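Local structure of Ketoacyl_synth_N domain-containing protein (Photorhabdus luminescens subsp. laumondii, 6SMO) at residues G216-G221 with L310-S315; V276-G281 with N350-Q355; N305-L310 with V319-L324. The protein probably takes part in 3-oxoacyl-[acyl-carrier-protein] synthase chemistry, as a beta-ketoacyl synthase family chain paired with a ketosynthase partner. All blocks are in the same frame, centred on the assembly; numbering follows the deposited sequence.

Interaction 1 (G216-G221 with L310-S315); sequences GDFSEG and LDNQFS
F218 and N312 meet as a single backbone bridge. It joins the loop between helices 307-310 and 319-329 to the first residues of strand 218-229, within the beta-ketoacyl synthase domain of the thiolase clan. Two backbone bonds hold the segments together. N312 N gives a nearly straight bond to D217 O at 3.3 Å, with an angle of 177° at the hydrogen. S219 N makes a weak bond to N312 O at 3.4 Å. The same N312 O also takes a CA-H...O contact from F218 CA at 3.4 Å and lies at the edge of the F218 ring.

D311 leaves the helix with positive phi. Its carboxylate comes close to the hydroxyl of S219, and OD2 forms a salt bridge with R47. A second acid stands nearby: D217 OD2 is 4.3 Å from D311 OD1. R47 would be expected to ease that repulsion. L310 O is bonded by H14 NE2, and Q313 N by S317 OG.

N312 holds CG anti to its backbone N (chi1 -169°), and its side chain lies alongside F218. Its OD1 accepts a weak bond from F314 N at 3.3 Å. Its ND2 sits 3.7 Å above the plane of the F314 ring, offset toward the rim. The rings of F218 and F314 are almost parallel, with planes 3° apart, but they meet rim to rim. F218 CE1 touches F314 CZ at 3.7 Å. Q313 CG packs 3.4 Å from S219 O.

The contact is buried. F218 packs on L198 and S202 of helix 192-204 and pairs through its backbone with I45 and R47. F314 meets F104 edge-to-face and packs on Y162 of the neighbouring ketosynthase chain. Q313 reaches I320 of helix 319-329.

Interaction 2 (V276-G281 with N350-Q355); sequences VFIMDG and NQIIIQ
F277 and Q355 both set CG anti to the backbone N (chi1 -166° in Q355). F277 CZ then meets two parts of the extended Q355 chain, CB and NE2, each at 3.5 Å. The amide stands at the ring edge, its plane nearly perpendicular to the ring. In I278, CD1 is anti to CA (chi2 168°). It touches I352 CG2 at 3.5 Å and I354 CG1 at 3.9 Å.

Two neighbouring parallel strands of the mixed sheet are joined here, their axes 22° apart. V276 is opposite I352, F277 opposite I353 and I278 opposite I354. Four bonds alternate along the ladder. V276 N reaches Q351 O at 3.3 Å, and I353 N reaches V276 O at 3.2 Å. I278 N bonds to I353 O at 3.0 Å, and Q355 N bonds to I278 O, also at 3.0 Å. The carbonyls V276 O, I353 O and I278 O also receive CA-H...O contacts from I352, F277 and I354.

V276, I278, I352 and I354 share one face. Helix 319-329, which precedes strand 351-356 in the chain, packs there through S322, A325 and L329. On the other face F277 CD1 touches I353 CG2, and F277 meets T290 and F294 of helix 286-296. F277 also bonds through its backbone to S302 and I304, which makes this an inner strand.

Q355 OE1 bonds to T265, Q355 NE2 weakly to E286, and D280 makes a salt bridge with R356. The interface is thus held by backbone bonds and aliphatic contacts. D280 lies just past the strand, while D321 of helix 319-329 brings one buried carboxylate against I278.

Interaction 3 (N305-L310 with V319-L324); sequences NLRPYL and VIDSVL
R307 and D321 supply the charged part of this contact. The arginine chain bends at chi2 (61°) and chi3 (57°), and the two side chains cross at about a right angle. R307 NH1 makes a salt bridge to D321 OD2 at 3.3 Å. As a hydrogen bond it is weak. OD2 lies at the edge of the guanidinium, but the two flat groups are turned 56° apart. R307 NE also gives a weak bond to D280 O, and D321 OD1 accepts a weak one from G318 N. Both charged groups are buried.

One capping bond sets the start of the short helix. R307 N donates to N305 OD1 at 3.1 Å, from above the plane of the side-chain carbonyl.

The apolar contacts are made by leucine CD1 and CD2 methyls and I320 CG2. L306 CD1 meets L324 CD2 at 4.2 Å. L310 CD1 touches I320 CG2 and L324 CD2, each at 4.3 Å. It also lies against the D321 carboxylate, 4.0 Å from OD1.

V319 and I320 touch strand 218-229, while D321 and S322 touch strand 351-356. This is consistent with the buried helices that pack between the two sheets in the thiolase fold. L310 also packs on V27 of helix 20-31.

From the N terminus, the chain first passes 216-221, at the start of strand 218-229. Interaction 1 closes when the loop at 310-315 returns to it. Strand 275-278 opens interaction 2 before that loop is reached, and 350-355 closes it later, so interactions 1 and 2 cross. Interaction 3 is a short closure from 305-310 to 319-324 and falls wholly within the span of interaction 2. It crosses interaction 1 and shares L310 with it. Interaction 3 touches both others, through the 310-315 loop on one side and the end of strand 275-278 on the other. Together the three tie strand 218-229, helix 319-329 and the 275-278/351-356 strand pair into one core.

Interaction 1 (G216-G221 with L310-S315)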
ATOM      1  N   GLY C 216      -6.308 -18.418 -22.415  1.00 58.28           N
ATOM      2  CA  GLY C 216      -6.939 -18.547 -21.087  1.00 56.34           C
ATOM      3  C   GLY C 216      -7.889 -17.401 -20.784  1.00 54.28           C
ATOM      4  O   GLY C 216      -7.706 -16.307 -21.359  1.00 52.23           O
ATOM      5  N   ASP C 217      -8.866 -17.651 -19.908  1.00 53.50           N
ATOM      6  CA  ASP C 217      -9.853 -16.653 -19.415  1.00 53.10           C
ATOM      7  C   ASP C 217      -9.284 -15.978 -18.160  1.00 50.89           C
ATOM      8  O   ASP C 217      -8.122 -16.269 -17.806  1.00 50.25           O
ATOM      9  CB  ASP C 217     -11.206 -17.317 -19.139  1.00 53.58           C
ATOM     10  CG  ASP C 217     -11.837 -17.960 -20.362  1.00 54.36           C
ATOM     11  OD1 ASP C 217     -11.844 -17.312 -21.428  1.00 55.05           O
ATOM     12  OD2 ASP C 217     -12.316 -19.105 -20.241  1.00 54.50           O
ATOM     13  N   PHE C 218     -10.069 -15.096 -17.532  1.00 49.90           N
ATOM     14  CA  PHE C 218      -9.773 -14.458 -16.222  1.00 48.56           C
ATOM     15  C   PHE C 218     -10.901 -14.778 -15.238  1.00 47.91           C
ATOM     16  O   PHE C 218     -12.047 -15.000 -15.682  1.00 48.47           O
ATOM     17  CB  PHE C 218      -9.612 -12.943 -16.370  1.00 48.19           C
ATOM     18  CG  PHE C 218      -8.582 -12.511 -17.383  1.00 48.62           C
ATOM     19  CD1 PHE C 218      -7.263 -12.305 -17.011  1.00 48.31           C
ATOM     20  CD2 PHE C 218      -8.934 -12.307 -18.709  1.00 48.97           C
ATOM     21  CE1 PHE C 218      -6.317 -11.906 -17.942  1.00 48.74           C
ATOM     22  CE2 PHE C 218      -7.986 -11.908 -19.641  1.00 49.57           C
ATOM     23  CZ  PHE C 218      -6.680 -11.708 -19.255  1.00 49.50           C
ATOM     24  N   SER C 219     -10.581 -14.809 -13.945  1.00 46.53           N
ATOM     25  CA  SER C 219     -11.582 -15.065 -12.881  1.00 46.04           C
ATOM     26  C   SER C 219     -11.294 -14.152 -11.692  1.00 45.53           C
ATOM     27  O   SER C 219     -10.130 -13.985 -11.345  1.00 45.35           O
ATOM     28  CB  SER C 219     -11.560 -16.491 -12.449  1.00 45.74           C
ATOM     29  OG  SER C 219     -11.822 -17.351 -13.537  1.00 46.22           O
ATOM     30  N   GLU C 220     -12.338 -13.600 -11.084  1.00 45.43           N
ATOM     31  CA  GLU C 220     -12.169 -12.736  -9.892  1.00 44.70           C
ATOM     32  C   GLU C 220     -12.427 -13.567  -8.636  1.00 43.50           C
ATOM     33  O   GLU C 220     -12.811 -14.726  -8.748  1.00 44.04           O
ATOM     34  CB  GLU C 220     -13.131 -11.553  -9.958  1.00 45.64           C
ATOM     35  CG  GLU C 220     -14.590 -11.957  -9.951  1.00 46.77           C
ATOM     36  CD  GLU C 220     -15.539 -10.780 -10.040  1.00 47.94           C
ATOM     37  OE1 GLU C 220     -16.721 -10.927  -9.689  1.00 49.25           O
ATOM     38  OE2 GLU C 220     -15.100  -9.720 -10.489  1.00 48.22           O
ATOM     39  N   GLY C 221     -12.190 -12.975  -7.477  1.00 41.62           N
ATOM     40  CA  GLY C 221     -12.419 -13.644  -6.182  1.00 40.86           C
ATOM     41  C   GLY C 221     -11.335 -13.304  -5.176  1.00 39.58           C
ATOM     42  O   GLY C 221     -10.742 -12.213  -5.291  1.00 39.04           O
ATOM     43  N   LEU C 310      -8.361 -22.747 -13.225  1.00 48.02           N
ATOM     44  CA  LEU C 310      -8.511 -21.611 -12.279  1.00 47.28           C
ATOM     45  C   LEU C 310      -8.464 -20.246 -12.977  1.00 46.67           C
ATOM     46  O   LEU C 310      -8.897 -19.289 -12.353  1.00 45.04           O
ATOM     47  CB  LEU C 310      -7.425 -21.715 -11.205  1.00 46.76           C
ATOM     48  CG  LEU C 310      -7.552 -22.895 -10.247  1.00 46.96           C
ATOM     49  CD1 LEU C 310      -6.370 -22.945  -9.299  1.00 46.71           C
ATOM     50  CD2 LEU C 310      -8.850 -22.821  -9.466  1.00 47.07           C
ATOM     51  N   ASP C 311      -7.802 -20.132 -14.132  1.00 46.69           N
ATOM     52  CA  ASP C 311      -7.681 -18.889 -14.959  1.00 46.75           C
ATOM     53  C   ASP C 311      -6.661 -17.899 -14.377  1.00 45.40           C
ATOM     54  O   ASP C 311      -6.085 -18.154 -13.322  1.00 45.51           O
ATOM     55  CB  ASP C 311      -9.014 -18.249 -15.367  1.00 47.97           C
ATOM     56  CG  ASP C 311     -10.103 -19.226 -15.756  1.00 49.42           C
ATOM     57  OD1 ASP C 311      -9.918 -19.949 -16.741  1.00 50.75           O
ATOM     58  OD2 ASP C 311     -11.115 -19.257 -15.054  1.00 50.82           O
ATOM     59  N   ASN C 312      -6.495 -16.757 -15.031  1.00 44.23           N
ATOM     60  CA  ASN C 312      -5.537 -15.752 -14.519  1.00 43.16           C
ATOM     61  C   ASN C 312      -6.290 -14.869 -13.526  1.00 42.59           C
ATOM     62  O   ASN C 312      -7.261 -14.239 -13.929  1.00 43.40           O
ATOM     63  CB  ASN C 312      -4.929 -14.943 -15.662  1.00 42.87           C
ATOM     64  CG  ASN C 312      -3.765 -14.084 -15.230  1.00 42.46           C
ATOM     65  OD1 ASN C 312      -3.226 -14.268 -14.152  1.00 42.05           O
ATOM     66  ND2 ASN C 312      -3.370 -13.151 -16.067  1.00 42.29           N
ATOM     67  N   GLN C 313      -5.863 -14.868 -12.266  1.00 41.69           N
ATOM     68  CA  GLN C 313      -6.523 -14.042 -11.226  1.00 41.16           C
ATOM     69  C   GLN C 313      -5.558 -12.966 -10.727  1.00 39.78           C
ATOM     70  O   GLN C 313      -5.900 -12.314  -9.738  1.00 39.54           O
ATOM     71  CB  GLN C 313      -6.973 -14.929 -10.069  1.00 41.38           C
ATOM     72  CG  GLN C 313      -7.726 -16.172 -10.511  1.00 42.29           C
ATOM     73  CD  GLN C 313      -8.177 -16.986  -9.328  1.00 42.34           C
ATOM     74  OE1 GLN C 313      -7.665 -18.068  -9.061  1.00 42.25           O
ATOM     75  NE2 GLN C 313      -9.136 -16.457  -8.598  1.00 42.64           N
ATOM     76  N   PHE C 314      -4.409 -12.807 -11.390  1.00 39.27           N
ATOM     77  CA  PHE C 314      -3.372 -11.830 -10.967  1.00 38.59           C
ATOM     78  C   PHE C 314      -2.875 -12.181  -9.565  1.00 37.32           C
ATOM     79  O   PHE C 314      -2.342 -13.273  -9.400  1.00 36.85           O
ATOM     80  CB  PHE C 314      -3.802 -10.383 -11.204  1.00 38.90           C
ATOM     81  CG  PHE C 314      -4.176 -10.131 -12.637  1.00 39.92           C
ATOM     82  CD1 PHE C 314      -3.210  -9.809 -13.569  1.00 40.43           C
ATOM     83  CD2 PHE C 314      -5.482 -10.281 -13.061  1.00 40.31           C
ATOM     84  CE1 PHE C 314      -3.549  -9.611 -14.894  1.00 41.30           C
ATOM     85  CE2 PHE C 314      -5.821 -10.081 -14.385  1.00 41.13           C
ATOM     86  CZ  PHE C 314      -4.854  -9.744 -15.296  1.00 41.63           C
ATOM     87  N   SER C 315      -3.060 -11.281  -8.603  1.00 36.96           N
ATOM     88  CA  SER C 315      -2.555 -11.475  -7.220  1.00 36.80           C
ATOM     89  C   SER C 315      -3.139 -12.732  -6.565  1.00 37.02           C
ATOM     90  O   SER C 315      -2.451 -13.327  -5.740  1.00 36.29           O
ATOM     91  CB  SER C 315      -2.732 -10.247  -6.376  1.00 36.59           C
ATOM     92  OG  SER C 315      -4.100  -9.991  -6.133  1.00 36.71           O
TER

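Interaction 2 (V276-G281 with N350-Q355)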
ATOM      1  N   VAL C 276       5.413 -32.570  -5.725  1.00 49.73           N
ATOM      2  CA  VAL C 276       4.530 -32.123  -6.844  1.00 49.15           C
ATOM      3  C   VAL C 276       4.808 -30.638  -7.106  1.00 48.13           C
ATOM      4  O   VAL C 276       4.720 -29.845  -6.147  1.00 47.84           O
ATOM      5  CB  VAL C 276       3.044 -32.377  -6.520  1.00 49.14           C
ATOM      6  CG1 VAL C 276       2.109 -31.577  -7.415  1.00 49.18           C
ATOM      7  CG2 VAL C 276       2.704 -33.858  -6.585  1.00 49.64           C
ATOM      8  N   PHE C 277       5.130 -30.286  -8.354  1.00 47.66           N
ATOM      9  CA  PHE C 277       5.438 -28.899  -8.792  1.00 47.21           C
ATOM     10  C   PHE C 277       4.208 -28.292  -9.475  1.00 47.02           C
ATOM     11  O   PHE C 277       3.861 -28.728 -10.591  1.00 46.44           O
ATOM     12  CB  PHE C 277       6.650 -28.881  -9.727  1.00 47.06           C
ATOM     13  CG  PHE C 277       7.098 -27.498 -10.128  1.00 46.98           C
ATOM     14  CD1 PHE C 277       7.785 -26.691  -9.235  1.00 46.94           C
ATOM     15  CD2 PHE C 277       6.822 -26.999 -11.392  1.00 46.90           C
ATOM     16  CE1 PHE C 277       8.192 -25.416  -9.599  1.00 46.87           C
ATOM     17  CE2 PHE C 277       7.231 -25.724 -11.754  1.00 46.65           C
ATOM     18  CZ  PHE C 277       7.914 -24.935 -10.857  1.00 46.48           C
ATOM     19  N   ILE C 278       3.566 -27.321  -8.813  1.00 46.87           N
ATOM     20  CA  ILE C 278       2.473 -26.485  -9.392  1.00 47.10           C
ATOM     21  C   ILE C 278       3.126 -25.306 -10.124  1.00 47.15           C
ATOM     22  O   ILE C 278       3.906 -24.575  -9.486  1.00 47.01           O
ATOM     23  CB  ILE C 278       1.478 -26.030  -8.304  1.00 47.09           C
ATOM     24  CG1 ILE C 278       0.751 -27.225  -7.680  1.00 47.58           C
ATOM     25  CG2 ILE C 278       0.498 -25.005  -8.860  1.00 46.83           C
ATOM     26  CD1 ILE C 278      -0.021 -26.901  -6.419  1.00 47.44           C
ATOM     27  N   MET C 279       2.808 -25.137 -11.411  1.00 47.63           N
ATOM     28  CA  MET C 279       3.473 -24.162 -12.319  1.00 48.09           C
ATOM     29  C   MET C 279       2.581 -22.928 -12.502  1.00 47.47           C
ATOM     30  O   MET C 279       1.389 -22.994 -12.134  1.00 47.21           O
ATOM     31  CB  MET C 279       3.793 -24.794 -13.681  1.00 49.88           C
ATOM     32  CG  MET C 279       2.596 -25.372 -14.421  1.00 51.24           C
ATOM     33  SD  MET C 279       3.096 -26.387 -15.839  1.00 53.74           S
ATOM     34  CE  MET C 279       3.381 -25.122 -17.075  1.00 54.07           C
ATOM     35  N   ASP C 280       3.164 -21.840 -13.021  1.00 46.34           N
ATOM     36  CA  ASP C 280       2.489 -20.542 -13.297  1.00 45.96           C
ATOM     37  C   ASP C 280       1.357 -20.775 -14.306  1.00 45.54           C
ATOM     38  O   ASP C 280       0.208 -20.401 -13.999  1.00 46.10           O
ATOM     39  CB  ASP C 280       3.497 -19.501 -13.795  1.00 45.95           C
ATOM     40  CG  ASP C 280       2.909 -18.121 -14.040  1.00 45.84           C
ATOM     41  OD1 ASP C 280       2.134 -17.653 -13.185  1.00 46.30           O
ATOM     42  OD2 ASP C 280       3.234 -17.523 -15.085  1.00 45.69           O
ATOM     43  N   GLY C 281       1.682 -21.368 -15.460  1.00 45.49           N
ATOM     44  CA  GLY C 281       0.710 -21.826 -16.472  1.00 45.76           C
ATOM     45  C   GLY C 281       0.162 -20.696 -17.330  1.00 45.65           C
ATOM     46  O   GLY C 281      -0.878 -20.918 -17.981  1.00 46.05           O
ATOM     47  N   ASN C 350       4.542 -35.371   0.114  1.00 54.91           N
ATOM     48  CA  ASN C 350       4.901 -34.810   1.447  1.00 53.44           C
ATOM     49  C   ASN C 350       5.416 -33.368   1.307  1.00 51.43           C
ATOM     50  O   ASN C 350       5.732 -32.764   2.352  1.00 49.57           O
ATOM     51  CB  ASN C 350       5.912 -35.699   2.181  1.00 54.56           C
ATOM     52  CG  ASN C 350       7.247 -35.822   1.475  1.00 55.08           C
ATOM     53  OD1 ASN C 350       7.409 -35.370   0.343  1.00 55.07           O
ATOM     54  ND2 ASN C 350       8.213 -36.438   2.135  1.00 55.95           N
ATOM     55  N   GLN C 351       5.505 -32.843   0.079  1.00 49.20           N
ATOM     56  CA  GLN C 351       5.930 -31.444  -0.207  1.00 48.21           C
ATOM     57  C   GLN C 351       5.328 -30.987  -1.542  1.00 47.05           C
ATOM     58  O   GLN C 351       5.499 -31.709  -2.541  1.00 47.63           O
ATOM     59  CB  GLN C 351       7.455 -31.339  -0.247  1.00 48.67           C
ATOM     60  CG  GLN C 351       7.967 -29.904  -0.283  1.00 48.98           C
ATOM     61  CD  GLN C 351       9.473 -29.821  -0.255  1.00 49.82           C
ATOM     62  OE1 GLN C 351      10.175 -30.653  -0.826  1.00 51.04           O
ATOM     63  NE2 GLN C 351       9.986 -28.799   0.411  1.00 50.31           N
ATOM     64  N   ILE C 352       4.656 -29.830  -1.548  1.00 45.26           N
ATOM     65  CA  ILE C 352       4.145 -29.153  -2.779  1.00 44.67           C
ATOM     66  C   ILE C 352       4.835 -27.790  -2.897  1.00 43.90           C
ATOM     67  O   ILE C 352       4.759 -27.002  -1.933  1.00 43.25           O
ATOM     68  CB  ILE C 352       2.607 -29.026  -2.757  1.00 44.65           C
ATOM     69  CG1 ILE C 352       1.929 -30.396  -2.674  1.00 45.28           C
ATOM     70  CG2 ILE C 352       2.118 -28.230  -3.960  1.00 44.56           C
ATOM     71  CD1 ILE C 352       0.442 -30.338  -2.409  1.00 45.28           C
ATOM     72  N   ILE C 353       5.484 -27.538  -4.039  1.00 43.38           N
ATOM     73  CA  ILE C 353       6.192 -26.264  -4.361  1.00 42.84           C
ATOM     74  C   ILE C 353       5.444 -25.579  -5.509  1.00 42.34           C
ATOM     75  O   ILE C 353       5.297 -26.205  -6.577  1.00 42.19           O
ATOM     76  CB  ILE C 353       7.674 -26.532  -4.697  1.00 43.04           C
ATOM     77  CG1 ILE C 353       8.428 -27.066  -3.475  1.00 43.34           C
ATOM     78  CG2 ILE C 353       8.347 -25.291  -5.267  1.00 42.73           C
ATOM     79  CD1 ILE C 353       9.652 -27.876  -3.815  1.00 43.65           C
ATOM     80  N   ILE C 354       4.991 -24.343  -5.282  1.00 41.88           N
ATOM     81  CA  ILE C 354       4.200 -23.525  -6.250  1.00 41.69           C
ATOM     82  C   ILE C 354       5.101 -22.411  -6.790  1.00 41.75           C
ATOM     83  O   ILE C 354       5.800 -21.779  -5.976  1.00 41.73           O
ATOM     84  CB  ILE C 354       2.934 -22.961  -5.576  1.00 41.53           C
ATOM     85  CG1 ILE C 354       2.123 -24.061  -4.886  1.00 41.58           C
ATOM     86  CG2 ILE C 354       2.088 -22.183  -6.574  1.00 41.49           C
ATOM     87  CD1 ILE C 354       1.469 -23.618  -3.603  1.00 41.48           C
ATOM     88  N   GLN C 355       5.076 -22.188  -8.108  1.00 41.82           N
ATOM     89  CA  GLN C 355       5.857 -21.124  -8.795  1.00 42.11           C
ATOM     90  C   GLN C 355       4.897 -20.175  -9.519  1.00 41.81           C
ATOM     91  O   GLN C 355       3.898 -20.659 -10.090  1.00 40.83           O
ATOM     92  CB  GLN C 355       6.853 -21.729  -9.785  1.00 42.76           C
ATOM     93  CG  GLN C 355       7.909 -20.739 -10.260  1.00 43.30           C
ATOM     94  CD  GLN C 355       8.862 -21.336 -11.264  1.00 43.98           C
ATOM     95  OE1 GLN C 355      10.074 -21.362 -11.059  1.00 44.81           O
ATOM     96  NE2 GLN C 355       8.318 -21.826 -12.367  1.00 44.23           N
TER

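Interaction 3 (N305-L310 with V319-L324)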
ATOM      1  N   ASN C 305      -0.488 -28.407 -13.871  1.00 52.02           N
ATOM      2  CA  ASN C 305      -0.907 -27.029 -14.246  1.00 50.52           C
ATOM      3  C   ASN C 305      -2.383 -26.843 -13.875  1.00 49.61           C
ATOM      4  O   ASN C 305      -3.221 -27.599 -14.409  1.00 50.22           O
ATOM      5  CB  ASN C 305      -0.672 -26.762 -15.736  1.00 50.06           C
ATOM      6  CG  ASN C 305      -0.843 -25.307 -16.120  1.00 49.68           C
ATOM      7  OD1 ASN C 305      -1.095 -24.457 -15.271  1.00 49.21           O
ATOM      8  ND2 ASN C 305      -0.710 -25.012 -17.404  1.00 49.44           N
ATOM      9  N   LEU C 306      -2.684 -25.876 -13.000  1.00 48.24           N
ATOM     10  CA  LEU C 306      -4.063 -25.564 -12.527  1.00 47.94           C
ATOM     11  C   LEU C 306      -4.600 -24.305 -13.220  1.00 48.12           C
ATOM     12  O   LEU C 306      -5.765 -23.952 -12.952  1.00 48.14           O
ATOM     13  CB  LEU C 306      -4.050 -25.366 -11.007  1.00 46.93           C
ATOM     14  CG  LEU C 306      -3.520 -26.530 -10.170  1.00 46.43           C
ATOM     15  CD1 LEU C 306      -3.657 -26.223  -8.686  1.00 45.80           C
ATOM     16  CD2 LEU C 306      -4.233 -27.833 -10.505  1.00 46.45           C
ATOM     17  N   ARG C 307      -3.799 -23.656 -14.073  1.00 48.68           N
ATOM     18  CA  ARG C 307      -4.122 -22.323 -14.656  1.00 49.36           C
ATOM     19  C   ARG C 307      -5.247 -22.429 -15.687  1.00 49.86           C
ATOM     20  O   ARG C 307      -6.070 -21.522 -15.769  1.00 50.60           O
ATOM     21  CB  ARG C 307      -2.875 -21.662 -15.253  1.00 49.39           C
ATOM     22  CG  ARG C 307      -3.016 -20.161 -15.473  1.00 49.79           C
ATOM     23  CD  ARG C 307      -3.267 -19.368 -14.200  1.00 50.18           C
ATOM     24  NE  ARG C 307      -2.227 -19.580 -13.196  1.00 50.54           N
ATOM     25  CZ  ARG C 307      -2.399 -20.116 -11.985  1.00 50.88           C
ATOM     26  NH1 ARG C 307      -1.356 -20.251 -11.181  1.00 51.19           N
ATOM     27  NH2 ARG C 307      -3.592 -20.508 -11.569  1.00 51.01           N
ATOM     28  N   PRO C 308      -5.334 -23.496 -16.518  1.00 50.21           N
ATOM     29  CA  PRO C 308      -6.464 -23.646 -17.439  1.00 50.82           C
ATOM     30  C   PRO C 308      -7.824 -23.734 -16.726  1.00 50.68           C
ATOM     31  O   PRO C 308      -8.803 -23.293 -17.298  1.00 50.90           O
ATOM     32  CB  PRO C 308      -6.175 -24.962 -18.180  1.00 51.19           C
ATOM     33  CG  PRO C 308      -4.683 -25.164 -18.022  1.00 50.84           C
ATOM     34  CD  PRO C 308      -4.354 -24.584 -16.663  1.00 50.33           C
ATOM     35  N   TYR C 309      -7.845 -24.287 -15.508  1.00 50.61           N
ATOM     36  CA  TYR C 309      -9.068 -24.556 -14.706  1.00 50.84           C
ATOM     37  C   TYR C 309      -9.394 -23.346 -13.819  1.00 49.77           C
ATOM     38  O   TYR C 309     -10.575 -22.951 -13.770  1.00 50.29           O
ATOM     39  CB  TYR C 309      -8.895 -25.831 -13.872  1.00 51.77           C
ATOM     40  CG  TYR C 309      -8.287 -26.994 -14.618  1.00 53.39           C
ATOM     41  CD1 TYR C 309      -8.810 -27.420 -15.829  1.00 54.46           C
ATOM     42  CD2 TYR C 309      -7.188 -27.672 -14.115  1.00 53.94           C
ATOM     43  CE1 TYR C 309      -8.255 -28.485 -16.523  1.00 54.99           C
ATOM     44  CE2 TYR C 309      -6.622 -28.739 -14.794  1.00 54.62           C
ATOM     45  CZ  TYR C 309      -7.158 -29.149 -16.002  1.00 54.94           C
ATOM     46  OH  TYR C 309      -6.606 -30.200 -16.677  1.00 54.89           O
ATOM     47  N   LEU C 310      -8.361 -22.747 -13.225  1.00 48.02           N
ATOM     48  CA  LEU C 310      -8.511 -21.611 -12.279  1.00 47.28           C
ATOM     49  C   LEU C 310      -8.464 -20.246 -12.977  1.00 46.67           C
ATOM     50  O   LEU C 310      -8.897 -19.289 -12.353  1.00 45.04           O
ATOM     51  CB  LEU C 310      -7.425 -21.715 -11.205  1.00 46.76           C
ATOM     52  CG  LEU C 310      -7.552 -22.895 -10.247  1.00 46.96           C
ATOM     53  CD1 LEU C 310      -6.370 -22.945  -9.299  1.00 46.71           C
ATOM     54  CD2 LEU C 310      -8.850 -22.821  -9.466  1.00 47.07           C
ATOM     55  N   VAL C 319      -1.732 -17.728  -4.811  1.00 39.77           N
ATOM     56  CA  VAL C 319      -2.285 -17.736  -3.423  1.00 39.83           C
ATOM     57  C   VAL C 319      -3.346 -18.839  -3.324  1.00 40.32           C
ATOM     58  O   VAL C 319      -3.267 -19.642  -2.373  1.00 40.89           O
ATOM     59  CB  VAL C 319      -2.857 -16.360  -3.026  1.00 39.46           C
ATOM     60  CG1 VAL C 319      -3.500 -16.386  -1.647  1.00 39.57           C
ATOM     61  CG2 VAL C 319      -1.802 -15.267  -3.098  1.00 38.69           C
ATOM     62  N   ILE C 320      -4.272 -18.885  -4.285  1.00 40.32           N
ATOM     63  CA  ILE C 320      -5.358 -19.909  -4.322  1.00 40.60           C
ATOM     64  C   ILE C 320      -4.722 -21.288  -4.497  1.00 40.49           C
ATOM     65  O   ILE C 320      -5.261 -22.251  -3.957  1.00 41.13           O
ATOM     66  CB  ILE C 320      -6.415 -19.585  -5.397  1.00 40.80           C
ATOM     67  CG1 ILE C 320      -7.611 -20.535  -5.318  1.00 41.34           C
ATOM     68  CG2 ILE C 320      -5.807 -19.560  -6.787  1.00 40.74           C
ATOM     69  CD1 ILE C 320      -8.893 -19.943  -5.831  1.00 41.59           C
ATOM     70  N   ASP C 321      -3.603 -21.351  -5.218  1.00 40.44           N
ATOM     71  CA  ASP C 321      -2.803 -22.591  -5.412  1.00 40.55           C
ATOM     72  C   ASP C 321      -2.275 -23.065  -4.051  1.00 39.65           C
ATOM     73  O   ASP C 321      -2.360 -24.279  -3.778  1.00 39.25           O
ATOM     74  CB  ASP C 321      -1.660 -22.373  -6.408  1.00 41.11           C
ATOM     75  CG  ASP C 321      -2.119 -22.016  -7.813  1.00 41.66           C
ATOM     76  OD1 ASP C 321      -3.046 -21.191  -7.938  1.00 42.22           O
ATOM     77  OD2 ASP C 321      -1.543 -22.567  -8.774  1.00 42.15           O
ATOM     78  N   SER C 322      -1.757 -22.137  -3.237  1.00 38.85           N
ATOM     79  CA  SER C 322      -1.224 -22.387  -1.869  1.00 38.56           C
ATOM     80  C   SER C 322      -2.357 -22.811  -0.924  1.00 39.01           C
ATOM     81  O   SER C 322      -2.086 -23.612  -0.008  1.00 38.64           O
ATOM     82  CB  SER C 322      -0.495 -21.178  -1.335  1.00 37.87           C
ATOM     83  OG  SER C 322       0.617 -20.850  -2.153  1.00 36.76           O
ATOM     84  N   VAL C 323      -3.568 -22.281  -1.135  1.00 39.26           N
ATOM     85  CA  VAL C 323      -4.801 -22.645  -0.372  1.00 39.99           C
ATOM     86  C   VAL C 323      -5.142 -24.112  -0.665  1.00 41.43           C
ATOM     87  O   VAL C 323      -5.372 -24.866   0.302  1.00 41.51           O
ATOM     88  CB  VAL C 323      -5.971 -21.696  -0.708  1.00 39.63           C
ATOM     89  CG1 VAL C 323      -7.330 -22.301  -0.379  1.00 39.58           C
ATOM     90  CG2 VAL C 323      -5.805 -20.350  -0.019  1.00 39.37           C
ATOM     91  N   LEU C 324      -5.163 -24.492  -1.948  1.00 42.80           N
ATOM     92  CA  LEU C 324      -5.419 -25.884  -2.420  1.00 43.84           C
ATOM     93  C   LEU C 324      -4.305 -26.815  -1.923  1.00 44.34           C
ATOM     94  O   LEU C 324      -4.637 -27.891  -1.390  1.00 44.38           O
ATOM     95  CB  LEU C 324      -5.512 -25.901  -3.950  1.00 44.21           C
ATOM     96  CG  LEU C 324      -6.922 -25.843  -4.539  1.00 44.95           C
ATOM     97  CD1 LEU C 324      -7.737 -24.706  -3.940  1.00 44.93           C
ATOM     98  CD2 LEU C 324      -6.865 -25.711  -6.054  1.00 45.43           C
TER